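Local coordinates for N-terminal acetyltransferase B complex subunit MDM20 (PDB 5K04), which forms the non-catalytic subunit of the NatB N-terminal acetyltransferase complex and probably serves as a helical-repeat scaffold for its catalytic partner, at residues 229-240 with 253-263. Sequence-based numbering, arbitrary orientation.
Sequences FEALHAYTEKLL and LWILSGKEIGK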
loop_
_atom_site.group_PDB
_atom_site.type_symbol
_atom_site.label_atom_id
_atom_site.label_comp_id
_atom_site.label_asym_id
_atom_site.label_seq_id
_atom_site.Cartn_x
_atom_site.Cartn_y
_atom_site.Cartn_z
ATOM N N PHE A 229 -31.175 -20.960 -11.542
ATOM C CA PHE A 229 -30.151 -21.962 -11.791
ATOM C C PHE A 229 -30.219 -22.514 -13.201
ATOM O O PHE A 229 -29.194 -22.947 -13.741
ATOM C CB PHE A 229 -30.255 -23.078 -10.757
ATOM C CG PHE A 229 -29.923 -22.634 -9.363
ATOM C CD1 PHE A 229 -28.693 -22.063 -9.082
ATOM C CD2 PHE A 229 -30.834 -22.793 -8.331
ATOM C CE1 PHE A 229 -28.379 -21.658 -7.796
ATOM C CE2 PHE A 229 -30.527 -22.389 -7.049
ATOM C CZ PHE A 229 -29.299 -21.815 -6.784
ATOM N N GLU A 230 -31.398 -22.514 -13.817
ATOM C CA GLU A 230 -31.452 -22.821 -15.240
ATOM C C GLU A 230 -30.669 -21.782 -16.034
ATOM O O GLU A 230 -29.786 -22.125 -16.828
ATOM C CB GLU A 230 -32.901 -22.899 -15.711
ATOM C CG GLU A 230 -33.663 -24.119 -15.208
ATOM C CD GLU A 230 -33.388 -25.381 -16.020
ATOM O OE1 GLU A 230 -32.656 -25.307 -17.030
ATOM O OE2 GLU A 230 -33.917 -26.454 -15.652
ATOM N N ALA A 231 -30.948 -20.495 -15.789
ATOM C CA ALA A 231 -30.314 -19.444 -16.574
ATOM C C ALA A 231 -28.807 -19.414 -16.360
ATOM O O ALA A 231 -28.055 -19.052 -17.270
ATOM C CB ALA A 231 -30.928 -18.082 -16.231
ATOM N N LEU A 232 -28.353 -19.777 -15.168
ATOM C CA LEU A 232 -26.936 -19.685 -14.854
ATOM C C LEU A 232 -26.167 -20.877 -15.391
ATOM O O LEU A 232 -25.018 -20.729 -15.814
ATOM C CB LEU A 232 -26.761 -19.589 -13.348
ATOM C CG LEU A 232 -25.360 -19.679 -12.777
ATOM C CD1 LEU A 232 -24.527 -18.467 -13.183
ATOM C CD2 LEU A 232 -25.468 -19.800 -11.272
ATOM N N HIS A 233 -26.790 -22.060 -15.363
ATOM C CA HIS A 233 -26.165 -23.259 -15.897
ATOM C C HIS A 233 -25.972 -23.122 -17.396
ATOM O O HIS A 233 -24.892 -23.404 -17.929
ATOM C CB HIS A 233 -27.019 -24.487 -15.575
ATOM C CG HIS A 233 -26.340 -25.785 -15.891
ATOM N ND1 HIS A 233 -25.188 -26.197 -15.251
ATOM C CD2 HIS A 233 -26.636 -26.748 -16.795
ATOM C CE1 HIS A 233 -24.813 -27.363 -15.741
ATOM N NE2 HIS A 233 -25.672 -27.719 -16.681
ATOM N N ALA A 234 -27.014 -22.648 -18.080
ATOM C CA ALA A 234 -26.911 -22.319 -19.496
ATOM C C ALA A 234 -25.838 -21.267 -19.740
ATOM O O ALA A 234 -25.008 -21.411 -20.645
ATOM C CB ALA A 234 -28.271 -21.841 -20.017
ATOM N N TYR A 235 -25.829 -20.201 -18.938
ATOM C CA TYR A 235 -24.878 -19.116 -19.179
ATOM C C TYR A 235 -23.441 -19.580 -18.936
ATOM O O TYR A 235 -22.576 -19.429 -19.809
ATOM C CB TYR A 235 -25.234 -17.897 -18.314
ATOM C CG TYR A 235 -24.406 -16.648 -18.606
ATOM C CD1 TYR A 235 -24.618 -15.896 -19.762
ATOM C CD2 TYR A 235 -23.424 -16.207 -17.716
ATOM C CE1 TYR A 235 -23.853 -14.746 -20.040
ATOM C CE2 TYR A 235 -22.661 -15.052 -17.984
ATOM C CZ TYR A 235 -22.881 -14.339 -19.153
ATOM O OH TYR A 235 -22.143 -13.220 -19.431
ATOM N N THR A 236 -23.177 -20.187 -17.772
ATOM C CA THR A 236 -21.825 -20.656 -17.472
ATOM C C THR A 236 -21.353 -21.691 -18.490
ATOM O O THR A 236 -20.205 -21.638 -18.947
ATOM C CB THR A 236 -21.753 -21.224 -16.049
ATOM O OG1 THR A 236 -22.700 -22.289 -15.878
ATOM C CG2 THR A 236 -22.029 -20.135 -15.028
ATOM N N GLU A 237 -22.229 -22.629 -18.865
ATOM C CA GLU A 237 -21.862 -23.625 -19.871
ATOM C C GLU A 237 -21.411 -22.960 -21.171
ATOM O O GLU A 237 -20.431 -23.394 -21.791
ATOM C CB GLU A 237 -23.036 -24.582 -20.126
ATOM C CG GLU A 237 -22.758 -25.660 -21.161
ATOM C CD GLU A 237 -23.607 -26.910 -20.981
ATOM O OE1 GLU A 237 -24.159 -27.395 -21.984
ATOM O OE2 GLU A 237 -23.711 -27.413 -19.845
ATOM N N LYS A 238 -22.093 -21.885 -21.581
ATOM C CA LYS A 238 -21.654 -21.130 -22.751
ATOM C C LYS A 238 -20.232 -20.606 -22.564
ATOM O O LYS A 238 -19.368 -20.800 -23.430
ATOM C CB LYS A 238 -22.623 -19.976 -23.032
ATOM C CG LYS A 238 -22.284 -19.180 -24.287
ATOM C CD LYS A 238 -23.014 -17.829 -24.356
ATOM C CE LYS A 238 -22.434 -16.788 -23.374
ATOM N NZ LYS A 238 -22.645 -15.361 -23.819
ATOM N N LEU A 239 -19.974 -19.929 -21.436
ATOM C CA LEU A 239 -18.649 -19.364 -21.201
ATOM C C LEU A 239 -17.582 -20.441 -21.238
ATOM O O LEU A 239 -16.520 -20.247 -21.838
ATOM C CB LEU A 239 -18.601 -18.644 -19.854
ATOM C CG LEU A 239 -19.482 -17.421 -19.662
ATOM C CD1 LEU A 239 -19.215 -16.793 -18.296
ATOM C CD2 LEU A 239 -19.255 -16.439 -20.790
ATOM N N LEU A 240 -17.861 -21.592 -20.618
ATOM C CA LEU A 240 -16.840 -22.610 -20.387
ATOM C C LEU A 240 -16.587 -23.469 -21.623
ATOM O O LEU A 240 -15.430 -23.760 -21.952
ATOM C CB LEU A 240 -17.258 -23.499 -19.214
ATOM C CG LEU A 240 -17.457 -22.772 -17.877
ATOM C CD1 LEU A 240 -18.223 -23.663 -16.895
ATOM C CD2 LEU A 240 -16.126 -22.307 -17.290
ATOM N N LEU A 253 -19.956 -22.547 -10.218
ATOM C CA LEU A 253 -21.343 -22.167 -10.467
ATOM C C LEU A 253 -22.012 -23.131 -11.444
ATOM O O LEU A 253 -23.197 -23.447 -11.295
ATOM C CB LEU A 253 -21.401 -20.732 -10.992
ATOM C CG LEU A 253 -20.985 -19.608 -10.026
ATOM C CD1 LEU A 253 -21.224 -18.246 -10.665
ATOM C CD2 LEU A 253 -21.710 -19.658 -8.700
ATOM N N TRP A 254 -21.249 -23.649 -12.412
ATOM C CA TRP A 254 -21.815 -24.555 -13.410
ATOM C C TRP A 254 -22.241 -25.887 -12.800
ATOM O O TRP A 254 -23.285 -26.432 -13.177
ATOM C CB TRP A 254 -20.810 -24.786 -14.537
ATOM C CG TRP A 254 -21.290 -25.723 -15.603
ATOM C CD1 TRP A 254 -22.162 -25.439 -16.626
ATOM C CD2 TRP A 254 -20.903 -27.090 -15.774
ATOM N NE1 TRP A 254 -22.353 -26.560 -17.408
ATOM C CE2 TRP A 254 -21.591 -27.583 -16.902
ATOM C CE3 TRP A 254 -20.052 -27.951 -15.072
ATOM C CZ2 TRP A 254 -21.443 -28.886 -17.348
ATOM C CZ3 TRP A 254 -19.920 -29.252 -15.505
ATOM C CH2 TRP A 254 -20.605 -29.707 -16.638
ATOM N N ILE A 255 -21.443 -26.443 -11.876
ATOM C CA ILE A 255 -21.843 -27.703 -11.244
ATOM C C ILE A 255 -22.906 -27.459 -10.185
ATOM O O ILE A 255 -23.799 -28.291 -9.983
ATOM C CB ILE A 255 -20.636 -28.456 -10.644
ATOM C CG1 ILE A 255 -19.987 -27.662 -9.505
ATOM C CG2 ILE A 255 -19.633 -28.844 -11.727
ATOM C CD1 ILE A 255 -18.996 -28.449 -8.681
ATOM N N LEU A 256 -22.815 -26.327 -9.488
ATOM C CA LEU A 256 -23.853 -25.960 -8.536
ATOM C C LEU A 256 -25.205 -25.881 -9.231
ATOM O O LEU A 256 -26.139 -26.613 -8.892
ATOM C CB LEU A 256 -23.501 -24.629 -7.864
ATOM C CG LEU A 256 -24.595 -24.111 -6.926
ATOM C CD1 LEU A 256 -24.885 -25.129 -5.841
ATOM C CD2 LEU A 256 -24.217 -22.784 -6.325
ATOM N N SER A 257 -25.313 -25.004 -10.232
ATOM C CA SER A 257 -26.576 -24.843 -10.936
ATOM C C SER A 257 -26.991 -26.137 -11.625
ATOM O O SER A 257 -28.188 -26.451 -11.689
ATOM C CB SER A 257 -26.472 -23.682 -11.936
ATOM O OG SER A 257 -25.353 -23.827 -12.799
ATOM N N GLY A 258 -26.022 -26.908 -12.117
ATOM C CA GLY A 258 -26.347 -28.192 -12.726
ATOM C C GLY A 258 -27.080 -29.119 -11.773
ATOM O O GLY A 258 -28.101 -29.719 -12.125
ATOM N N LYS A 259 -26.572 -29.245 -10.545
ATOM C CA LYS A 259 -27.266 -30.064 -9.555
ATOM C C LYS A 259 -28.627 -29.470 -9.219
ATOM O O LYS A 259 -29.616 -30.196 -9.085
ATOM C CB LYS A 259 -26.413 -30.206 -8.293
ATOM C CG LYS A 259 -27.068 -31.064 -7.210
ATOM C CD LYS A 259 -26.045 -31.646 -6.273
ATOM C CE LYS A 259 -26.588 -31.711 -4.861
ATOM N NZ LYS A 259 -27.878 -32.430 -4.775
ATOM N N GLU A 260 -28.696 -28.142 -9.103
ATOM C CA GLU A 260 -29.937 -27.500 -8.694
ATOM C C GLU A 260 -31.070 -27.793 -9.675
ATOM O O GLU A 260 -32.226 -27.941 -9.265
ATOM C CB GLU A 260 -29.708 -25.998 -8.549
ATOM C CG GLU A 260 -28.989 -25.592 -7.263
ATOM C CD GLU A 260 -29.839 -25.815 -6.029
ATOM O OE1 GLU A 260 -31.054 -26.072 -6.172
ATOM O OE2 GLU A 260 -29.294 -25.734 -4.911
ATOM N N ILE A 261 -30.753 -27.914 -10.967
ATOM C CA ILE A 261 -31.769 -28.146 -11.990
ATOM C C ILE A 261 -31.941 -29.640 -12.264
ATOM O O ILE A 261 -32.624 -30.027 -13.220
ATOM C CB ILE A 261 -31.446 -27.381 -13.292
ATOM C CG1 ILE A 261 -30.225 -27.959 -13.992
ATOM C CG2 ILE A 261 -31.251 -25.882 -13.027
ATOM C CD1 ILE A 261 -29.936 -27.261 -15.312
ATOM N N GLY A 262 -31.325 -30.489 -11.433
ATOM C CA GLY A 262 -31.580 -31.920 -11.456
ATOM C C GLY A 262 -30.610 -32.775 -12.245
ATOM O O GLY A 262 -30.894 -33.959 -12.460
ATOM N N LYS A 263 -29.481 -32.223 -12.682
ATOM C CA LYS A 263 -28.527 -33.007 -13.453
ATOM C C LYS A 263 -27.871 -34.056 -12.569
ATOM O O LYS A 263 -27.606 -33.819 -11.387
ATOM C CB LYS A 263 -27.460 -32.104 -14.071
ATOM C CG LYS A 263 -28.012 -31.042 -15.001
ATOM C CD LYS A 263 -28.352 -31.608 -16.368
ATOM C CE LYS A 263 -28.761 -30.495 -17.326
ATOM N NZ LYS A 263 -28.772 -30.963 -18.738
#
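His233 and Trp254 stack where helices 229-242 and 248-260 pair as a helical hairpin, consistent with the TPR-like, all-helical build of this subunit. The two segments run roughly antiparallel, at 141°, and their axes come within 8.3 Å at the closest point. The stack is offset: the imidazole lies over the five-membered ring of Trp254, centroids 4.1 Å apart and planes 17° from parallel. On the indole face His233 CE1 sits toward the rim. At the indole edge, NE1 of Trp254 gives a hydrogen bond of 2.9 Å to OE2 of Glu237. The carboxylate oxygen accepts through its anti lone pair and lies almost in the ring plane. CG of Glu237 is anti to the backbone N (chi1 180°), which carries the extended chain out to that edge. His233 ND1 makes two weak bonds, to Trp254 O and Ser257 OG. CA of Gly258 packs over a face of the imidazole, offset toward its rim.

Toward the start of helix 229-242, Glu260 folds over Phe229. Its CG lies 3.5 Å from the ring centroid, and its carboxylate stacks on the ring. Ile261 CG2 touches Phe229 CB at 3.7 Å. Helix 248-260 ends just here in a Schellman motif with Gly262 at C-prime.

Ser257 fits as a knob among Phe229, Leu232, His233 and Thr236. Leu268 of helix 265-269 also packs on His233 and Trp254. The OG of Ser257 turns back to its own helix and donates to Leu253 O at 2.7 Å, on the opposite face of that carbonyl from Ser257 N.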